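Long-range contacts in xyloglucan-specific endo-beta-1,4-glucanase BoGH9A (Bacteroides ovatus, PDB 6DHT), which catalyses the endohydrolysis of 1,4-beta-D-glucosidic linkages in the backbone of xyloglucan, releasing xyloglucan oligosaccharides: residues Arg19-Gly24 against Asn470-Leu475; Tyr167-Tyr172 against Ser546-Ile551; Gly438-Lys443 against Gly512-Gly517. All coordinates share one frame; numbering follows the deposited sequence.

Contact 1. Residues Arg19-Gly24 against Asn470-Leu475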
loop_
_atom_site.group_PDB
_atom_site.type_symbol
_atom_site.label_atom_id
_atom_site.label_comp_id
_atom_site.label_asym_id
_atom_site.label_seq_id
_atom_site.Cartn_x
_atom_site.Cartn_y
_atom_site.Cartn_z
ATOM N N ARG A 19 -6.363 -21.592 -11.575
ATOM C CA ARG A 19 -5.948 -20.310 -10.988
ATOM C C ARG A 19 -7.114 -19.752 -10.181
ATOM O O ARG A 19 -8.228 -19.581 -10.676
ATOM C CB ARG A 19 -5.505 -19.363 -12.103
ATOM C CG ARG A 19 -4.406 -19.930 -13.006
ATOM C CD ARG A 19 -3.080 -20.092 -12.253
ATOM N NE ARG A 19 -2.179 -21.025 -12.929
ATOM C CZ ARG A 19 -1.347 -20.689 -13.896
ATOM N NH1 ARG A 19 -1.281 -19.458 -14.360
ATOM N NH2 ARG A 19 -0.583 -21.630 -14.439
ATOM N N LEU A 20 -6.873 -19.525 -8.896
ATOM C CA LEU A 20 -7.948 -19.050 -8.036
ATOM C C LEU A 20 -7.388 -18.215 -6.890
ATOM O O LEU A 20 -6.198 -18.166 -6.663
ATOM C CB LEU A 20 -8.769 -20.225 -7.495
ATOM C CG LEU A 20 -8.200 -21.035 -6.324
ATOM C CD1 LEU A 20 -9.180 -22.082 -5.893
ATOM C CD2 LEU A 20 -6.861 -21.716 -6.676
ATOM N N ASN A 21 -8.286 -17.585 -6.147
ATOM C CA ASN A 21 -7.928 -16.939 -4.898
ATOM C C ASN A 21 -7.531 -18.020 -3.898
ATOM O O ASN A 21 -8.354 -18.811 -3.444
ATOM C CB ASN A 21 -9.132 -16.152 -4.409
ATOM C CG ASN A 21 -8.857 -15.403 -3.119
ATOM O OD1 ASN A 21 -8.159 -15.899 -2.232
ATOM N ND2 ASN A 21 -9.448 -14.216 -2.989
ATOM N N GLN A 22 -6.246 -18.043 -3.570
ATOM C CA GLN A 22 -5.692 -19.123 -2.743
ATOM C C GLN A 22 -5.986 -18.974 -1.266
ATOM O O GLN A 22 -5.623 -19.840 -0.475
ATOM C CB GLN A 22 -4.189 -19.222 -2.959
ATOM C CG GLN A 22 -3.804 -19.651 -4.383
ATOM C CD GLN A 22 -2.324 -19.573 -4.659
ATOM O OE1 GLN A 22 -1.508 -19.524 -3.738
ATOM N NE2 GLN A 22 -1.956 -19.503 -5.945
ATOM N N LEU A 23 -6.638 -17.870 -0.871
ATOM C CA LEU A 23 -7.085 -17.739 0.506
ATOM C C LEU A 23 -8.509 -18.282 0.634
ATOM O O LEU A 23 -8.843 -18.935 1.625
ATOM C CB LEU A 23 -7.023 -16.288 0.951
ATOM C CG LEU A 23 -5.667 -15.607 0.852
ATOM C CD1 LEU A 23 -5.674 -14.347 1.747
ATOM C CD2 LEU A 23 -4.479 -16.487 1.191
ATOM N N GLY A 24 -9.332 -18.042 -0.384
ATOM C CA GLY A 24 -10.695 -18.546 -0.407
ATOM C C GLY A 24 -11.696 -17.441 -0.689
ATOM O O GLY A 24 -11.335 -16.379 -1.208
ATOM N N ASN A 470 -10.062 -7.818 -8.409
ATOM C CA ASN A 470 -8.659 -7.439 -8.437
ATOM C C ASN A 470 -7.894 -8.064 -7.278
ATOM O O ASN A 470 -6.727 -8.446 -7.437
ATOM C CB ASN A 470 -8.484 -5.909 -8.401
ATOM C CG ASN A 470 -8.545 -5.283 -9.769
ATOM O OD1 ASN A 470 -8.949 -5.918 -10.731
ATOM N ND2 ASN A 470 -8.188 -4.005 -9.856
ATOM N N MET A 471 -8.532 -8.165 -6.114
ATOM C CA MET A 471 -7.915 -8.907 -5.015
ATOM C C MET A 471 -7.692 -10.395 -5.372
ATOM O O MET A 471 -6.626 -10.944 -5.080
ATOM C CB MET A 471 -8.700 -8.744 -3.694
ATOM C CG MET A 471 -8.053 -9.457 -2.524
ATOM S SD MET A 471 -6.356 -8.859 -2.151
ATOM C CE MET A 471 -6.843 -7.419 -1.274
ATOM N N ASP A 472 -8.678 -11.032 -5.993
ATOM C CA ASP A 472 -8.518 -12.419 -6.410
ATOM C C ASP A 472 -7.290 -12.562 -7.311
ATOM O O ASP A 472 -6.573 -13.576 -7.239
ATOM C CB ASP A 472 -9.745 -12.876 -7.183
ATOM C CG ASP A 472 -10.918 -13.271 -6.292
ATOM O OD1 ASP A 472 -10.949 -13.021 -5.070
ATOM O OD2 ASP A 472 -11.867 -13.879 -6.837
ATOM N N TYR A 473 -7.072 -11.586 -8.184
ATOM C CA TYR A 473 -5.928 -11.614 -9.092
ATOM C C TYR A 473 -4.619 -11.709 -8.317
ATOM O O TYR A 473 -3.776 -12.574 -8.615
ATOM C CB TYR A 473 -5.896 -10.389 -10.039
ATOM C CG TYR A 473 -4.824 -10.472 -11.096
ATOM C CD1 TYR A 473 -3.513 -10.165 -10.804
ATOM C CD2 TYR A 473 -5.126 -10.896 -12.373
ATOM C CE1 TYR A 473 -2.512 -10.269 -11.748
ATOM C CE2 TYR A 473 -4.137 -10.992 -13.326
ATOM C CZ TYR A 473 -2.842 -10.669 -13.011
ATOM O OH TYR A 473 -1.842 -10.797 -13.969
ATOM N N ILE A 474 -4.367 -10.840 -7.348
ATOM C CA ILE A 474 -3.084 -10.943 -6.676
ATOM C C ILE A 474 -2.969 -12.158 -5.782
ATOM O O ILE A 474 -1.837 -12.541 -5.458
ATOM C CB ILE A 474 -2.672 -9.703 -5.886
ATOM C CG1 ILE A 474 -3.546 -9.560 -4.673
ATOM C CG2 ILE A 474 -2.634 -8.415 -6.779
ATOM C CD1 ILE A 474 -2.867 -8.766 -3.604
ATOM N N LEU A 475 -4.093 -12.750 -5.376
ATOM C CA LEU A 475 -4.077 -13.913 -4.498
ATOM C C LEU A 475 -4.024 -15.260 -5.240
ATOM O O LEU A 475 -4.134 -16.311 -4.614
ATOM C CB LEU A 475 -5.238 -13.843 -3.497
ATOM C CG LEU A 475 -5.207 -12.624 -2.577
ATOM C CD1 LEU A 475 -6.474 -12.635 -1.754
ATOM C CD2 LEU A 475 -3.964 -12.609 -1.711
#

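Contact 2. Residues Tyr167-Tyr172 against Ser546-Ile551. With IMD (imidazole), chain B.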
loop_
_atom_site.group_PDB
_atom_site.type_symbol
_atom_site.label_atom_id
_atom_site.label_comp_id
_atom_site.label_asym_id
_atom_site.label_seq_id
_atom_site.Cartn_x
_atom_site.Cartn_y
_atom_site.Cartn_z
ATOM N N TYR A 167 12.191 1.028 7.765
ATOM C CA TYR A 167 12.912 0.816 6.529
ATOM C C TYR A 167 11.912 0.939 5.377
ATOM O O TYR A 167 10.798 0.413 5.446
ATOM C CB TYR A 167 13.536 -0.560 6.484
ATOM C CG TYR A 167 14.568 -0.856 7.538
ATOM C CD1 TYR A 167 15.644 -0.011 7.748
ATOM C CD2 TYR A 167 14.470 -2.011 8.317
ATOM C CE1 TYR A 167 16.590 -0.309 8.707
ATOM C CE2 TYR A 167 15.406 -2.298 9.287
ATOM C CZ TYR A 167 16.466 -1.444 9.462
ATOM O OH TYR A 167 17.407 -1.715 10.432
ATOM N N ASP A 168 12.296 1.605 4.297
ATOM C CA ASP A 168 11.377 1.847 3.196
ATOM C C ASP A 168 10.916 0.585 2.481
ATOM O O ASP A 168 9.758 0.497 2.040
ATOM C CB ASP A 168 12.032 2.744 2.160
ATOM C CG ASP A 168 11.039 3.375 1.217
ATOM O OD1 ASP A 168 10.066 4.004 1.697
ATOM O OD2 ASP A 168 11.246 3.284 -0.002
ATOM N N ALA A 169 11.816 -0.376 2.267
ATOM C CA ALA A 169 11.564 -1.367 1.249
ATOM C C ALA A 169 12.587 -2.481 1.354
ATOM O O ALA A 169 12.890 -2.942 2.454
ATOM C CB ALA A 169 11.631 -0.680 -0.120
ATOM N N GLY A 170 13.122 -2.919 0.215
ATOM C CA GLY A 170 14.197 -3.885 0.238
ATOM C C GLY A 170 15.510 -3.302 0.718
ATOM O O GLY A 170 16.454 -4.079 0.977
ATOM N N ASP A 171 15.590 -1.977 0.814
ATOM C CA ASP A 171 16.743 -1.228 1.356
ATOM C C ASP A 171 16.445 -0.699 2.762
ATOM O O ASP A 171 15.304 -0.808 3.263
ATOM C CB ASP A 171 17.134 -0.067 0.433
ATOM C CG ASP A 171 16.093 1.015 0.361
ATOM O OD1 ASP A 171 14.947 0.674 -0.045
ATOM O OD2 ASP A 171 16.452 2.178 0.660
ATOM N N TYR A 172 17.441 -0.071 3.388
ATOM C CA TYR A 172 17.377 0.295 4.799
ATOM C C TYR A 172 17.292 1.806 5.051
ATOM O O TYR A 172 17.469 2.257 6.167
ATOM C CB TYR A 172 18.614 -0.269 5.514
ATOM C CG TYR A 172 18.713 -1.774 5.639
ATOM C CD1 TYR A 172 17.631 -2.558 6.057
ATOM C CD2 TYR A 172 19.918 -2.431 5.370
ATOM C CE1 TYR A 172 17.756 -3.924 6.209
ATOM C CE2 TYR A 172 20.044 -3.779 5.512
ATOM C CZ TYR A 172 18.968 -4.561 5.917
ATOM O OH TYR A 172 19.040 -5.924 6.083
ATOM N N SER A 546 11.030 -7.276 -10.300
ATOM C CA SER A 546 9.743 -7.988 -10.160
ATOM C C SER A 546 9.407 -8.497 -8.762
ATOM O O SER A 546 8.234 -8.867 -8.517
ATOM C CB SER A 546 9.649 -9.176 -11.150
ATOM O OG SER A 546 10.363 -10.339 -10.705
ATOM N N ASN A 547 10.387 -8.537 -7.867
ATOM C CA ASN A 547 10.205 -9.213 -6.573
ATOM C C ASN A 547 10.591 -8.335 -5.371
ATOM O O ASN A 547 10.865 -8.847 -4.299
ATOM C CB ASN A 547 11.002 -10.541 -6.555
ATOM C CG ASN A 547 10.300 -11.633 -5.797
ATOM O OD1 ASN A 547 9.058 -11.675 -5.731
ATOM N ND2 ASN A 547 11.072 -12.601 -5.296
ATOM N N GLU A 548 10.628 -7.021 -5.573
ATOM C CA GLU A 548 10.889 -6.044 -4.521
ATOM C C GLU A 548 9.665 -5.917 -3.588
ATOM O O GLU A 548 8.552 -6.274 -3.969
ATOM C CB GLU A 548 11.225 -4.690 -5.178
ATOM C CG GLU A 548 11.202 -3.427 -4.338
ATOM C CD GLU A 548 12.326 -3.260 -3.354
ATOM O OE1 GLU A 548 12.906 -4.262 -2.879
ATOM O OE2 GLU A 548 12.538 -2.090 -2.962
ATOM N N VAL A 549 9.922 -5.494 -2.359
ATOM C CA VAL A 549 8.835 -5.194 -1.413
ATOM C C VAL A 549 9.015 -3.755 -0.964
ATOM O O VAL A 549 10.094 -3.188 -1.047
ATOM C CB VAL A 549 8.860 -6.163 -0.197
ATOM C CG1 VAL A 549 8.689 -7.605 -0.664
ATOM C CG2 VAL A 549 10.154 -5.986 0.631
ATOM N N ALA A 550 7.945 -3.114 -0.511
ATOM C CA ALA A 550 8.006 -1.700 -0.150
ATOM C C ALA A 550 6.834 -1.258 0.703
ATOM O O ALA A 550 5.716 -1.764 0.530
ATOM C CB ALA A 550 8.045 -0.850 -1.392
ATOM N N ILE A 551 7.059 -0.291 1.576
ATOM C CA ILE A 551 5.974 0.193 2.435
ATOM C C ILE A 551 4.804 0.771 1.644
ATOM O O ILE A 551 3.645 0.646 2.095
ATOM C CB ILE A 551 6.458 1.178 3.509
ATOM C CG1 ILE A 551 7.120 2.411 2.890
ATOM C CG2 ILE A 551 7.332 0.475 4.532
ATOM C CD1 ILE A 551 7.469 3.531 3.867
HETATM N N1 IMD B . 10.890 -0.066 -3.571
HETATM C C2 IMD B . 11.008 1.183 -3.068
HETATM N N3 IMD B . 9.908 1.882 -3.442
HETATM C C4 IMD B . 9.119 1.080 -4.190
HETATM C C5 IMD B . 9.743 -0.155 -4.272
HETATM O O HOH W 1 14.882 -0.954 -2.274
#

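Contact 3. Residues Gly438-Lys443 against Gly512-Gly517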
loop_
_atom_site.group_PDB
_atom_site.type_symbol
_atom_site.label_atom_id
_atom_site.label_comp_id
_atom_site.label_asym_id
_atom_site.label_seq_id
_atom_site.Cartn_x
_atom_site.Cartn_y
_atom_site.Cartn_z
ATOM N N GLY A 438 6.204 -2.577 -9.690
ATOM C CA GLY A 438 5.296 -2.309 -8.582
ATOM C C GLY A 438 3.841 -2.339 -8.987
ATOM O O GLY A 438 2.968 -1.923 -8.219
ATOM N N CYS A 439 3.544 -2.845 -10.180
ATOM C CA CYS A 439 2.184 -2.746 -10.713
ATOM C C CYS A 439 1.117 -3.399 -9.856
ATOM O O CYS A 439 -0.032 -2.986 -9.892
ATOM C CB CYS A 439 2.100 -3.342 -12.115
ATOM S SG CYS A 439 2.568 -5.102 -12.247
ATOM N N LEU A 440 1.452 -4.432 -9.099
ATOM C CA LEU A 440 0.402 -5.131 -8.353
ATOM C C LEU A 440 -0.171 -4.222 -7.285
ATOM O O LEU A 440 -1.365 -4.296 -7.001
ATOM C CB LEU A 440 0.902 -6.418 -7.731
ATOM C CG LEU A 440 1.337 -7.474 -8.758
ATOM C CD1 LEU A 440 1.796 -8.710 -8.002
ATOM C CD2 LEU A 440 0.256 -7.857 -9.743
ATOM N N ALA A 441 0.668 -3.361 -6.717
ATOM C CA ALA A 441 0.182 -2.375 -5.750
ATOM C C ALA A 441 -0.319 -1.128 -6.468
ATOM O O ALA A 441 -1.446 -0.662 -6.213
ATOM C CB ALA A 441 1.269 -2.004 -4.774
ATOM N N GLU A 442 0.530 -0.547 -7.310
ATOM C CA GLU A 442 0.267 0.763 -7.918
ATOM C C GLU A 442 -0.947 0.783 -8.798
ATOM O O GLU A 442 -1.654 1.799 -8.860
ATOM C CB GLU A 442 1.441 1.234 -8.773
ATOM C CG GLU A 442 1.348 2.732 -9.153
ATOM C CD GLU A 442 2.489 3.251 -10.056
ATOM O OE1 GLU A 442 3.677 3.085 -9.720
ATOM O OE2 GLU A 442 2.192 3.861 -11.107
ATOM N N LYS A 443 -1.183 -0.309 -9.514
ATOM C CA LYS A 443 -2.330 -0.382 -10.381
ATOM C C LYS A 443 -3.369 -1.351 -9.865
ATOM O O LYS A 443 -4.507 -0.964 -9.647
ATOM C CB LYS A 443 -1.949 -0.687 -11.816
ATOM C CG LYS A 443 -3.111 -0.484 -12.751
ATOM C CD LYS A 443 -2.685 -0.331 -14.169
ATOM C CE LYS A 443 -3.860 0.129 -14.998
ATOM N NZ LYS A 443 -3.539 0.111 -16.441
ATOM N N GLY A 512 3.715 -11.269 4.888
ATOM C CA GLY A 512 2.806 -10.141 4.735
ATOM C C GLY A 512 3.157 -9.125 3.669
ATOM O O GLY A 512 2.428 -8.136 3.537
ATOM N N PHE A 513 4.236 -9.332 2.910
ATOM C CA PHE A 513 4.671 -8.366 1.911
ATOM C C PHE A 513 4.165 -8.666 0.519
ATOM O O PHE A 513 4.345 -9.763 0.025
ATOM C CB PHE A 513 6.200 -8.317 1.857
ATOM C CG PHE A 513 6.830 -7.718 3.086
ATOM C CD1 PHE A 513 7.091 -8.483 4.197
ATOM C CD2 PHE A 513 7.169 -6.379 3.122
ATOM C CE1 PHE A 513 7.669 -7.887 5.356
ATOM C CE2 PHE A 513 7.757 -5.784 4.255
ATOM C CZ PHE A 513 8.019 -6.552 5.359
ATOM N N LEU A 514 3.565 -7.666 -0.125
ATOM C CA LEU A 514 3.175 -7.722 -1.521
ATOM C C LEU A 514 4.395 -7.442 -2.388
ATOM O O LEU A 514 4.994 -6.359 -2.297
ATOM C CB LEU A 514 2.114 -6.658 -1.813
ATOM C CG LEU A 514 1.626 -6.601 -3.268
ATOM C CD1 LEU A 514 1.080 -7.915 -3.765
ATOM C CD2 LEU A 514 0.550 -5.530 -3.358
ATOM N N VAL A 515 4.769 -8.390 -3.223
ATOM C CA VAL A 515 5.893 -8.121 -4.114
ATOM C C VAL A 515 5.435 -7.294 -5.318
ATOM O O VAL A 515 4.255 -7.252 -5.647
ATOM C CB VAL A 515 6.621 -9.435 -4.570
ATOM C CG1 VAL A 515 7.133 -10.185 -3.360
ATOM C CG2 VAL A 515 5.705 -10.319 -5.396
ATOM N N GLY A 516 6.365 -6.627 -5.992
ATOM C CA GLY A 516 6.009 -5.689 -7.046
ATOM C C GLY A 516 5.225 -6.298 -8.198
ATOM O O GLY A 516 4.286 -5.701 -8.716
ATOM N N GLY A 517 5.642 -7.483 -8.640
ATOM C CA GLY A 517 4.927 -8.259 -9.637
ATOM C C GLY A 517 5.522 -8.174 -11.017
ATOM O O GLY A 517 6.557 -7.533 -11.222
HETATM O O HOH W 2 7.541 -5.199 -10.100
#

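Contact 1. Residues Arg19-Gly24 against Asn470-Leu475
Asn21 and Gln22 meet Asp472 and Leu475 in a buried contact of mixed polar and apolar character between domains: the loop leaving strand 18-19 of the N-terminal Ig-like domain docks on the C-terminal end of helix 461-474 in the glycoside hydrolase domain. The side chain of Asn21 carries much of it. Its CG stands anti to the backbone N (chi1 -179°), which lays the amide alongside Leu475, both side chains pointing the same way, and carries ND2 to the acid. ND2 donates to Asp472 OD1 at 2.8 Å in a nearly straight bond. The acceptor lies in the amide plane of Asn21 but is itself met from above the carboxylate, the two planes being 84° apart. The other oxygen of this acid, OD2, forms a salt bridge with Arg477.

At the opposite end of the Asn21 amide, OD1 accepts from Leu23 N at 2.8 Å, an Asx turn, and from Gly24 N at 3.1 Å, which widens it to an Asx motif. OD1 is thus committed to two backbone donors, which probably keeps the amide from flipping and holds ND2 toward Asp472; asparagine suits the site because it presents an acceptor and a donor at once. Gly24 has backbone angles that would jam a side chain against the preceding carbonyl.

Leu475, the first residue beyond the helix, adds a backbone link, its O receiving Gln22 N at 2.9 Å. Gln22 CB also lies 3.3 Å from Leu475 O, while its extended chain carries the amide to Thr490 N and Lys491 N through OE1 and to Gly481 O through NE2. On the apolar side, Leu475 CD1 meets Leu23 CD1 at 4.0 Å, the two chains crossing at about a right angle, and both leucines also pack on Leu107 of helix 105-117.

Contact 2. Residues Tyr167-Tyr172 against Ser546-Ile551
A single carboxylate oxygen, Glu548 OE2, draws three donors, one of them, though weakly, the backbone N of Gly170 across the contact. That weak bond measures 3.3 Å from Gly170 N to OE2. A water donates to the same oxygen, and an imidazole, probably from the crystallisation liquor, brings N1 to OE2 at 2.7 Å in an almost straight bond. The glutamate chain bends at its second torsion (chi2 72°), which brings the carboxylate against Gly170 N and Ala169 CB. Gly170 suits the place, since a CB would fall about 2.3 Å from Glu548 OE1. Ala169 is closely packed: its CB lies 3.1 Å from Val549 O and touches Ala550 CB, which suits a small side chain.

Farther along, the segments run roughly antiparallel and join at the start of helix 551-567. Ile551 N, just past the N-cap Ala550, donates to Asp168 O at 2.8 Å, giving an amide of the first helical turn a tertiary acceptor. The branched Ile551 side chain straddles this carbonyl, with CG1 at 3.4 Å and CG2 at 3.5 Å from Asp168 O. The Asp168 carboxylate is fixed from outside, by Tyr333 OH on OD2 and Asn178 ND2 on OD1; Tyr333 also bonds the imidazole.

Asp168 to Asp171 form the Asp-Ala-Gly-Asp sequence characteristic of glycoside hydrolase family 9, and this contact brings together part of the predicted catalytic centre. Asp171 is the predicted nucleophile and Glu548 the predicted proton donor, its OE1 bonded to His497 ND1. One water donates both to Asp171 OD1, at 2.8 Å, and to Glu548 OE2, so the two acids share a solvent site, an arrangement consistent with their acting together on a glycosidic bond.

Contact 3. Residues Gly438-Lys443 against Gly512-Gly517
Leu440 and Leu514 both point across the contact, but they land on different surfaces. Leu440, with CG anti to its own carbonyl carbon (chi1 -64°), sets CD1 on backbone: CD1 rests 3.6 Å from Gly517 CA and 3.7 Å from Val515 O. Gly517 is what admits it, since a CB there would clash with Leu440 CG. Leu514, CG anti to the backbone N, reaches the other way to the helix surface, CD2 lying 3.9 Å from Ala441 CB and CD1 4.2 Å from Leu440 CB; the small Ala441 makes room for it. An alanine in place of Leu440 removes CG and both methyls, and would probably open a gap over Gly517 CA and Val515 O and leave Tyr473 without the methyl it packs on.

Leu440 N, in the first turn of helix 439-458, also donates to Gly516 O at 3.1 Å, nearly straight. A water links Gly438 N to Gly517 O as well. The loop thus offers a carbonyl to the amino end of the helix, whose dipole would probably polarise it, and the bond is likely to steady Gly516, whose N probably bonds to the backbone O of the predicted proton donor Glu548.

All three contacts are buried, yet they differ in depth and task. Contact 3 lies closest to the middle of the chain, contact 2 somewhat farther out at the catalytic centre, and contact 1 farthest, where the Ig-like domain meets the catalytic domain. Contacts 1 and 3 use consecutive helices, 461-474 and 439-458, and pack directly, Ile474 CD1 lying 4.0 Å from Leu514 CD1. Contacts 2 and 3 join backbone to backbone, with probable hydrogen bonds from Gly517 N to Ser546 O and from Gly516 N to Glu548 O. The chemistry shifts accordingly: amide, carboxylate and a leucine pair between domains, acids sharing water in the active site, and leucine packing with a helix-end backbone bond beside it.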